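Local coordinates for inositol monophosphatase family protein (Staphylococcus aureus, PDB 5I3S) that probably hydrolyses inositol monophosphate or related sugar phosphates to the free alcohol and inorganic phosphate, at residues G103-G108 / D208-L213; V115-A120 / A184-V189; V189-G194 / V214-V219. One frame throughout, in Å; residues are numbered along the deposited sequence.

Contact 1. Residues G103-G108 / D208-L213; sequences GIYIDG and DFAGGL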
loop_
_atom_site.group_PDB
_atom_site.type_symbol
_atom_site.label_atom_id
_atom_site.label_comp_id
_atom_site.label_asym_id
_atom_site.label_seq_id
_atom_site.Cartn_x
_atom_site.Cartn_y
_atom_site.Cartn_z
ATOM N N GLY A 103 -13.012 -18.882 2.171
ATOM C CA GLY A 103 -14.077 -18.767 3.138
ATOM C C GLY A 103 -14.861 -20.060 3.098
ATOM O O GLY A 103 -15.110 -20.651 2.022
ATOM N N ILE A 104 -15.243 -20.521 4.263
ATOM C CA ILE A 104 -16.017 -21.728 4.332
ATOM C C ILE A 104 -17.279 -21.437 5.045
ATOM O O ILE A 104 -17.275 -20.888 6.112
ATOM C CB ILE A 104 -15.264 -22.834 5.049
ATOM C CG1 ILE A 104 -14.038 -23.184 4.215
ATOM C CG2 ILE A 104 -16.201 -24.055 5.272
ATOM C CD1 ILE A 104 -13.137 -24.196 4.909
ATOM N N TYR A 105 -18.371 -21.844 4.432
ATOM C CA TYR A 105 -19.716 -21.549 4.928
ATOM C C TYR A 105 -20.489 -22.857 5.035
ATOM O O TYR A 105 -20.363 -23.711 4.162
ATOM C CB TYR A 105 -20.420 -20.579 3.962
ATOM C CG TYR A 105 -20.101 -19.087 4.145
ATOM C CD1 TYR A 105 -21.124 -18.190 4.407
ATOM C CD2 TYR A 105 -18.790 -18.568 4.005
ATOM C CE1 TYR A 105 -20.883 -16.826 4.562
ATOM C CE2 TYR A 105 -18.525 -17.197 4.165
ATOM C CZ TYR A 105 -19.584 -16.312 4.451
ATOM O OH TYR A 105 -19.437 -14.926 4.614
ATOM N N ILE A 106 -21.276 -23.012 6.104
ATOM C CA ILE A 106 -22.168 -24.196 6.257
ATOM C C ILE A 106 -23.648 -23.775 6.316
ATOM O O ILE A 106 -24.039 -22.981 7.167
ATOM C CB ILE A 106 -21.805 -25.070 7.489
ATOM C CG1 ILE A 106 -20.322 -25.473 7.471
ATOM C CG2 ILE A 106 -22.664 -26.332 7.529
ATOM C CD1 ILE A 106 -19.756 -25.723 8.863
ATOM N N ASP A 107 -24.444 -24.314 5.392
ATOM C CA ASP A 107 -25.876 -24.021 5.271
ATOM C C ASP A 107 -26.114 -22.534 5.283
ATOM O O ASP A 107 -26.957 -22.044 6.038
ATOM C CB ASP A 107 -26.686 -24.737 6.374
ATOM C CG ASP A 107 -26.744 -26.272 6.159
ATOM O OD1 ASP A 107 -27.227 -26.717 5.094
ATOM O OD2 ASP A 107 -26.289 -27.022 7.043
ATOM N N GLY A 108 -25.334 -21.818 4.467
ATOM C CA GLY A 108 -25.453 -20.364 4.319
ATOM C C GLY A 108 -24.720 -19.525 5.354
ATOM O O GLY A 108 -24.610 -18.311 5.191
ATOM N N ASP A 208 -13.439 -12.624 -3.019
ATOM C CA ASP A 208 -12.517 -11.617 -2.484
ATOM C C ASP A 208 -12.821 -11.177 -1.021
ATOM O O ASP A 208 -11.920 -10.744 -0.314
ATOM C CB ASP A 208 -12.454 -10.413 -3.393
ATOM C CG ASP A 208 -11.955 -10.749 -4.808
ATOM O OD1 ASP A 208 -12.627 -10.278 -5.746
ATOM O OD2 ASP A 208 -10.980 -11.505 -4.979
ATOM N N PHE A 209 -14.052 -11.314 -0.556
ATOM C CA PHE A 209 -14.336 -10.932 0.803
ATOM C C PHE A 209 -14.664 -12.028 1.764
ATOM O O PHE A 209 -14.590 -11.790 2.971
ATOM C CB PHE A 209 -15.406 -9.848 0.876
ATOM C CG PHE A 209 -16.702 -10.210 0.232
ATOM C CD1 PHE A 209 -17.595 -11.051 0.864
ATOM C CD2 PHE A 209 -17.037 -9.666 -1.009
ATOM C CE1 PHE A 209 -18.810 -11.332 0.290
ATOM C CE2 PHE A 209 -18.241 -9.961 -1.608
ATOM C CZ PHE A 209 -19.138 -10.783 -0.938
ATOM N N ALA A 210 -14.998 -13.213 1.272
ATOM C CA ALA A 210 -15.483 -14.281 2.162
ATOM C C ALA A 210 -14.538 -14.631 3.294
ATOM O O ALA A 210 -14.953 -14.664 4.435
ATOM C CB ALA A 210 -15.833 -15.520 1.368
ATOM N N GLY A 211 -13.271 -14.897 2.984
ATOM C CA GLY A 211 -12.278 -15.227 4.039
ATOM C C GLY A 211 -12.031 -14.067 4.938
ATOM O O GLY A 211 -12.133 -14.191 6.160
ATOM N N GLY A 212 -11.744 -12.898 4.344
ATOM C CA GLY A 212 -11.448 -11.736 5.138
ATOM C C GLY A 212 -12.528 -11.358 6.150
ATOM O O GLY A 212 -12.224 -10.861 7.257
ATOM N N LEU A 213 -13.785 -11.546 5.731
ATOM C CA LEU A 213 -14.950 -11.155 6.518
ATOM C C LEU A 213 -15.053 -11.896 7.860
ATOM O O LEU A 213 -15.433 -11.302 8.861
ATOM C CB LEU A 213 -16.218 -11.376 5.722
ATOM C CG LEU A 213 -17.149 -10.199 5.683
ATOM C CD1 LEU A 213 -16.514 -8.891 5.183
ATOM C CD2 LEU A 213 -18.305 -10.624 4.785
#
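Gly103, on strand 99-106, lies against Ala210 and Gly211 of helix 206-218, one of the helices layered on the large mixed sheet of the FIG-superfamily sugar phosphatase fold. The helix segment runs nearly perpendicular to the strand, at 81°, with the two axes 7.2 Å apart at closest approach. Backbone packing comes first. Gly103 CA sits 4.0 Å from Gly211 N, and the missing side chain matters here: the direction a CB would take from Gly103 leads straight at Ala210, so the bare CA lets the helix settle close to the strand. Ala210 CB points back at the sheet and reaches to 4.1 Å from Gly103 CA; the same methyl also touches Val81 on the adjoining strand 78-83 and Ile233 of a loop.

The apolar side-chain contacts belong to Tyr105. Its CB leaves to one side of the helix, but the ring swings in, with CG on the backbone N side (chi1 -83°), and CE2 meets Ala210 CB at 4.2 Å, obliquely to the ring plane. Farther out, Leu213 is turned toward the strand and its CD2 only grazes Tyr105 OH. Pro110 and Ile233 also touch Tyr105, while Leu231 touches Leu213.

No hydrogen bond crosses the contact. Each element is held by its own: Gly103 pairs with Val81 and Tyr105 with Val79 in the sheet, and Leu213 N bonds to Phe209 O. Asp208, at the start of the helix segment, has its carboxylate close to those of Asp83 and Asp86, consistent with the acidic metal site of related inositol monophosphatases. Beyond Ile106 the chain turns tightly into strand 109-117, and Gly108 C lies in plane at the edge of the Tyr105 ring, 4.0 Å from CD1.

Contact 2. Residues V115-A120 / A184-V189; sequences VYDVMA and AALEIV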
loop_
_atom_site.group_PDB
_atom_site.type_symbol
_atom_site.label_atom_id
_atom_site.label_comp_id
_atom_site.label_asym_id
_atom_site.label_seq_id
_atom_site.Cartn_x
_atom_site.Cartn_y
_atom_site.Cartn_z
ATOM N N VAL A 115 -6.943 -15.882 4.946
ATOM C CA VAL A 115 -6.217 -15.126 3.912
ATOM C C VAL A 115 -4.699 -15.278 4.117
ATOM O O VAL A 115 -4.156 -14.921 5.162
ATOM C CB VAL A 115 -6.730 -13.665 3.628
ATOM C CG1 VAL A 115 -8.059 -13.337 4.270
ATOM C CG2 VAL A 115 -5.774 -12.596 3.949
ATOM N N TYR A 116 -4.052 -15.902 3.132
ATOM C CA TYR A 116 -2.661 -16.335 3.252
ATOM C C TYR A 116 -1.805 -15.448 2.428
ATOM O O TYR A 116 -1.930 -15.465 1.207
ATOM C CB TYR A 116 -2.474 -17.792 2.807
ATOM C CG TYR A 116 -1.068 -18.362 3.007
ATOM C CD1 TYR A 116 -0.271 -17.980 4.099
ATOM C CD2 TYR A 116 -0.548 -19.327 2.143
ATOM C CE1 TYR A 116 1.009 -18.518 4.294
ATOM C CE2 TYR A 116 0.720 -19.852 2.343
ATOM C CZ TYR A 116 1.493 -19.435 3.424
ATOM O OH TYR A 116 2.748 -19.926 3.619
ATOM N N ASP A 117 -0.978 -14.637 3.084
ATOM C CA ASP A 117 -0.074 -13.720 2.385
ATOM C C ASP A 117 1.118 -14.603 2.014
ATOM O O ASP A 117 1.998 -14.853 2.818
ATOM C CB ASP A 117 0.324 -12.501 3.265
ATOM C CG ASP A 117 1.257 -11.521 2.564
ATOM O OD1 ASP A 117 1.994 -11.929 1.610
ATOM O OD2 ASP A 117 1.282 -10.338 2.971
ATOM N N VAL A 118 1.076 -15.114 0.807
ATOM C CA VAL A 118 1.969 -16.165 0.383
ATOM C C VAL A 118 3.449 -15.743 0.502
ATOM O O VAL A 118 4.243 -16.516 1.021
ATOM C CB VAL A 118 1.685 -16.589 -1.076
ATOM C CG1 VAL A 118 2.741 -17.560 -1.569
ATOM C CG2 VAL A 118 0.288 -17.202 -1.183
ATOM N N MET A 119 3.796 -14.533 0.045
ATOM C CA MET A 119 5.174 -14.143 0.006
ATOM C C MET A 119 5.750 -13.719 1.344
ATOM O O MET A 119 6.968 -13.759 1.502
ATOM C CB MET A 119 5.467 -13.128 -1.100
ATOM C CG MET A 119 5.157 -13.628 -2.506
ATOM S SD MET A 119 5.682 -15.265 -3.082
ATOM C CE MET A 119 7.429 -14.885 -3.204
ATOM N N ALA A 120 4.929 -13.363 2.323
ATOM C CA ALA A 120 5.452 -13.160 3.688
ATOM C C ALA A 120 5.324 -14.392 4.576
ATOM O O ALA A 120 5.768 -14.388 5.713
ATOM C CB ALA A 120 4.744 -12.012 4.326
ATOM N N ALA A 184 -7.877 -6.886 -2.163
ATOM C CA ALA A 184 -9.049 -6.702 -1.345
ATOM C C ALA A 184 -9.060 -7.533 -0.078
ATOM O O ALA A 184 -9.374 -7.011 0.998
ATOM C CB ALA A 184 -10.303 -6.924 -2.163
ATOM N N ALA A 185 -8.658 -8.802 -0.194
ATOM C CA ALA A 185 -8.625 -9.694 0.967
ATOM C C ALA A 185 -7.625 -9.224 2.024
ATOM O O ALA A 185 -7.930 -9.247 3.256
ATOM C CB ALA A 185 -8.290 -11.107 0.521
ATOM N N LEU A 186 -6.441 -8.795 1.551
ATOM C CA LEU A 186 -5.431 -8.181 2.447
ATOM C C LEU A 186 -5.843 -6.800 2.982
ATOM O O LEU A 186 -5.485 -6.435 4.088
ATOM C CB LEU A 186 -4.040 -8.144 1.800
ATOM C CG LEU A 186 -3.443 -9.558 1.698
ATOM C CD1 LEU A 186 -2.263 -9.585 0.708
ATOM C CD2 LEU A 186 -3.053 -10.099 3.073
ATOM N N GLU A 187 -6.611 -6.035 2.217
ATOM C CA GLU A 187 -7.141 -4.749 2.741
ATOM C C GLU A 187 -8.187 -4.934 3.859
ATOM O O GLU A 187 -8.232 -4.168 4.812
ATOM C CB GLU A 187 -7.650 -3.852 1.603
ATOM C CG GLU A 187 -6.489 -3.201 0.845
ATOM C CD GLU A 187 -6.774 -2.923 -0.611
ATOM O OE1 GLU A 187 -7.375 -3.775 -1.333
ATOM O OE2 GLU A 187 -6.387 -1.847 -1.049
ATOM N N ILE A 188 -9.025 -5.949 3.724
ATOM C CA ILE A 188 -10.031 -6.282 4.735
ATOM C C ILE A 188 -9.288 -6.810 5.982
ATOM O O ILE A 188 -9.594 -6.434 7.081
ATOM C CB ILE A 188 -11.019 -7.326 4.153
ATOM C CG1 ILE A 188 -11.874 -6.719 3.050
ATOM C CG2 ILE A 188 -11.907 -7.974 5.226
ATOM C CD1 ILE A 188 -12.671 -7.773 2.277
ATOM N N VAL A 189 -8.290 -7.660 5.810
ATOM C CA VAL A 189 -7.405 -8.005 6.940
ATOM C C VAL A 189 -6.672 -6.788 7.558
ATOM O O VAL A 189 -6.533 -6.745 8.780
ATOM C CB VAL A 189 -6.389 -9.078 6.540
ATOM C CG1 VAL A 189 -5.250 -9.198 7.546
ATOM C CG2 VAL A 189 -7.104 -10.394 6.375
#
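Val115 and Asp117 meet helix 184-193, while the ring between them, Tyr116, points away from it toward helix 2-24, where it touches Ile11. One face of this ring carries Val118 CA, 4.3 Å above the plane and over its centre, and its OH is hydrogen-bonded to Asp121 OD1. Opposite sides of strand 109-117 are thus packed by different helices, in keeping with the layered alpha/beta sandwich of the sugar phosphatase fold.

The helix crosses the strand at -102°, with the segment axes 9.0 Å apart; no hydrogen bond crosses between them and the contact is carried by aliphatic side chains. Val115 carries most of it. Its CB points at the helix and lies 4.3 Å from Ala185 CB. Its CG2 presses on Val189 CG2 at 3.5 Å, a close methyl contact in which the two side chains slide past each other in opposite directions, and Val115 CG1 touches the same methyl at 3.7 Å. The modelled rotation of Val115 is unusual, CG1 being almost eclipsed with the backbone N (chi1 -11°).

Tyr124 of strand 122-127 touches Val115, Leu186 and Val189, continuing the apolar patch over the next strand. At its first turn the helix is also tied by Ala185 N, which bonds to Asp86 OD2. Leu186 leaves to one side, but its tip swings to the strand: CG is anti to the carbonyl carbon, and CD2 meets Val115 CG2 at 3.8 Å. The same CD2 touches the aliphatic part of Asp117, whose CB is 4.1 Å away.

Contact 3. Residues V189-G194 / V214-V219; sequences VSVATG and VILYEV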
loop_
_atom_site.group_PDB
_atom_site.type_symbol
_atom_site.label_atom_id
_atom_site.label_comp_id
_atom_site.label_asym_id
_atom_site.label_seq_id
_atom_site.Cartn_x
_atom_site.Cartn_y
_atom_site.Cartn_z
ATOM N N VAL A 189 -8.290 -7.660 5.810
ATOM C CA VAL A 189 -7.405 -8.005 6.940
ATOM C C VAL A 189 -6.672 -6.788 7.558
ATOM O O VAL A 189 -6.533 -6.745 8.780
ATOM C CB VAL A 189 -6.389 -9.078 6.540
ATOM C CG1 VAL A 189 -5.250 -9.198 7.546
ATOM C CG2 VAL A 189 -7.104 -10.394 6.375
ATOM N N SER A 190 -6.208 -5.813 6.757
ATOM C CA SER A 190 -5.660 -4.577 7.324
ATOM C C SER A 190 -6.655 -3.869 8.218
ATOM O O SER A 190 -6.265 -3.219 9.196
ATOM C CB SER A 190 -5.244 -3.599 6.249
ATOM O OG SER A 190 -4.230 -4.132 5.449
ATOM N N VAL A 191 -7.950 -3.967 7.919
ATOM C CA VAL A 191 -8.934 -3.459 8.895
ATOM C C VAL A 191 -8.952 -4.341 10.157
ATOM O O VAL A 191 -8.923 -3.838 11.275
ATOM C CB VAL A 191 -10.321 -3.222 8.266
ATOM C CG1 VAL A 191 -11.278 -2.531 9.247
ATOM C CG2 VAL A 191 -10.191 -2.307 7.049
ATOM N N ALA A 192 -8.998 -5.646 9.979
ATOM C CA ALA A 192 -8.972 -6.533 11.123
ATOM C C ALA A 192 -7.753 -6.337 12.034
ATOM O O ALA A 192 -7.915 -6.465 13.238
ATOM C CB ALA A 192 -9.074 -7.989 10.708
ATOM N N THR A 193 -6.572 -6.041 11.478
ATOM C CA THR A 193 -5.364 -5.821 12.280
ATOM C C THR A 193 -5.220 -4.416 12.806
ATOM O O THR A 193 -4.311 -4.163 13.581
ATOM C CB THR A 193 -4.054 -6.132 11.491
ATOM O OG1 THR A 193 -3.986 -5.324 10.311
ATOM C CG2 THR A 193 -3.985 -7.628 11.088
ATOM N N GLY A 194 -6.058 -3.483 12.371
ATOM C CA GLY A 194 -5.926 -2.088 12.779
ATOM C C GLY A 194 -4.985 -1.246 11.950
ATOM O O GLY A 194 -4.778 -0.086 12.275
ATOM N N VAL A 214 -14.673 -13.167 7.872
ATOM C CA VAL A 214 -14.760 -13.988 9.101
ATOM C C VAL A 214 -13.768 -13.467 10.126
ATOM O O VAL A 214 -14.092 -13.336 11.326
ATOM C CB VAL A 214 -14.525 -15.500 8.794
ATOM C CG1 VAL A 214 -14.602 -16.369 10.053
ATOM C CG2 VAL A 214 -15.527 -15.997 7.749
ATOM N N ILE A 215 -12.578 -13.112 9.639
ATOM C CA ILE A 215 -11.493 -12.545 10.465
ATOM C C ILE A 215 -11.914 -11.172 11.036
ATOM O O ILE A 215 -11.824 -10.896 12.245
ATOM C CB ILE A 215 -10.159 -12.493 9.635
ATOM C CG1 ILE A 215 -9.680 -13.924 9.298
ATOM C CG2 ILE A 215 -9.065 -11.763 10.388
ATOM C CD1 ILE A 215 -8.822 -14.077 8.067
ATOM N N LEU A 216 -12.415 -10.323 10.162
ATOM C CA LEU A 216 -12.936 -9.024 10.554
ATOM C C LEU A 216 -13.953 -9.147 11.656
ATOM O O LEU A 216 -13.890 -8.444 12.631
ATOM C CB LEU A 216 -13.622 -8.360 9.321
ATOM C CG LEU A 216 -13.851 -6.857 9.188
ATOM C CD1 LEU A 216 -15.280 -6.483 8.850
ATOM C CD2 LEU A 216 -13.311 -6.037 10.346
ATOM N N TYR A 217 -14.912 -10.040 11.495
ATOM C CA TYR A 217 -15.999 -10.131 12.450
ATOM C C TYR A 217 -15.498 -10.650 13.854
ATOM O O TYR A 217 -15.949 -10.140 14.894
ATOM C CB TYR A 217 -17.180 -10.924 11.871
ATOM C CG TYR A 217 -18.098 -10.175 10.856
ATOM C CD1 TYR A 217 -18.338 -8.771 10.900
ATOM C CD2 TYR A 217 -18.806 -10.904 9.918
ATOM N N GLU A 218 -14.513 -11.555 13.882
ATOM C CA GLU A 218 -13.895 -11.960 15.157
ATOM C C GLU A 218 -13.220 -10.855 15.948
ATOM O O GLU A 218 -13.227 -10.940 17.171
ATOM C CB GLU A 218 -12.948 -13.119 14.991
ATOM C CG GLU A 218 -13.671 -14.374 14.590
ATOM C CD GLU A 218 -14.710 -14.834 15.636
ATOM O OE1 GLU A 218 -14.335 -15.052 16.822
ATOM O OE2 GLU A 218 -15.889 -15.009 15.253
ATOM N N VAL A 219 -12.737 -9.787 15.308
ATOM C CA VAL A 219 -12.246 -8.629 16.089
ATOM C C VAL A 219 -13.284 -7.509 16.257
ATOM O O VAL A 219 -12.923 -6.337 16.523
ATOM C CB VAL A 219 -10.914 -8.048 15.549
ATOM C CG1 VAL A 219 -9.799 -9.093 15.637
ATOM C CG2 VAL A 219 -11.055 -7.523 14.130
#
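Ala192 is the centre of this helix pair: its CB points into helix 206-218, where it meets Ile215 CG2 at 3.8 Å and Leu216 CA at 4.0 Å. The two helix segments run almost parallel, at 17°, with axes 8.6 Å apart, and the small methyl allows Ala192 and Leu216 to approach to 4.7 Å between CA atoms.

Side-chain rotations set the rest. Ile215 holds CG2 anti to its backbone N, next to Ala192, while CG1 is anti to the carbonyl carbon (chi1 -65°) and the chain ends with CD1 4.4 Å from Val189 CG2. Leu216 starts off to one side with CG anti to the backbone N, and its side chain crosses that of Val191 obliquely, CD2 lying 4.2 Å from Val191 CG1. Val219, just past the helix end, holds CG1 anti to the carbonyl carbon (chi1 -62°), which places CG2 in the crowded position between the backbone N and the carbonyl carbon. That methyl lies 3.4 Å from Ala192 O and also packs on Ala192 CB.

Gly194, with positive phi, closes the first helix in a Schellman motif. The pair rests on the large sheet: Tyr124 of strand 122-127 touches Val189, Thr193 and Ile215, and Ile215 continues onto Ala126 and Ala132, while Leu139 and Leu142 of loops cover Val219.

In the fold
The three contacts lie in one buried region, their centres about 15 Å (contacts 1 and 2), 13 Å (1 and 3) and 11 Å (2 and 3) apart. Contacts 1 and 2 pack helices 206-218 and 184-193 on neighbouring strands, 99-106 and 109-117, of the same sheet; contact 3 joins these helices to each other. Contacts 2 and 3 share Val189. Along the chain contact 2 is nested within contact 1 and precedes contact 3, whose segments alternate with those of contact 1. Gly212 N against Val115 CG1 and Val115 CG1 against Ile215 CD1 make the packing continuous. Two helices far along the chain from their strands are thus fixed as one layer on the sheet.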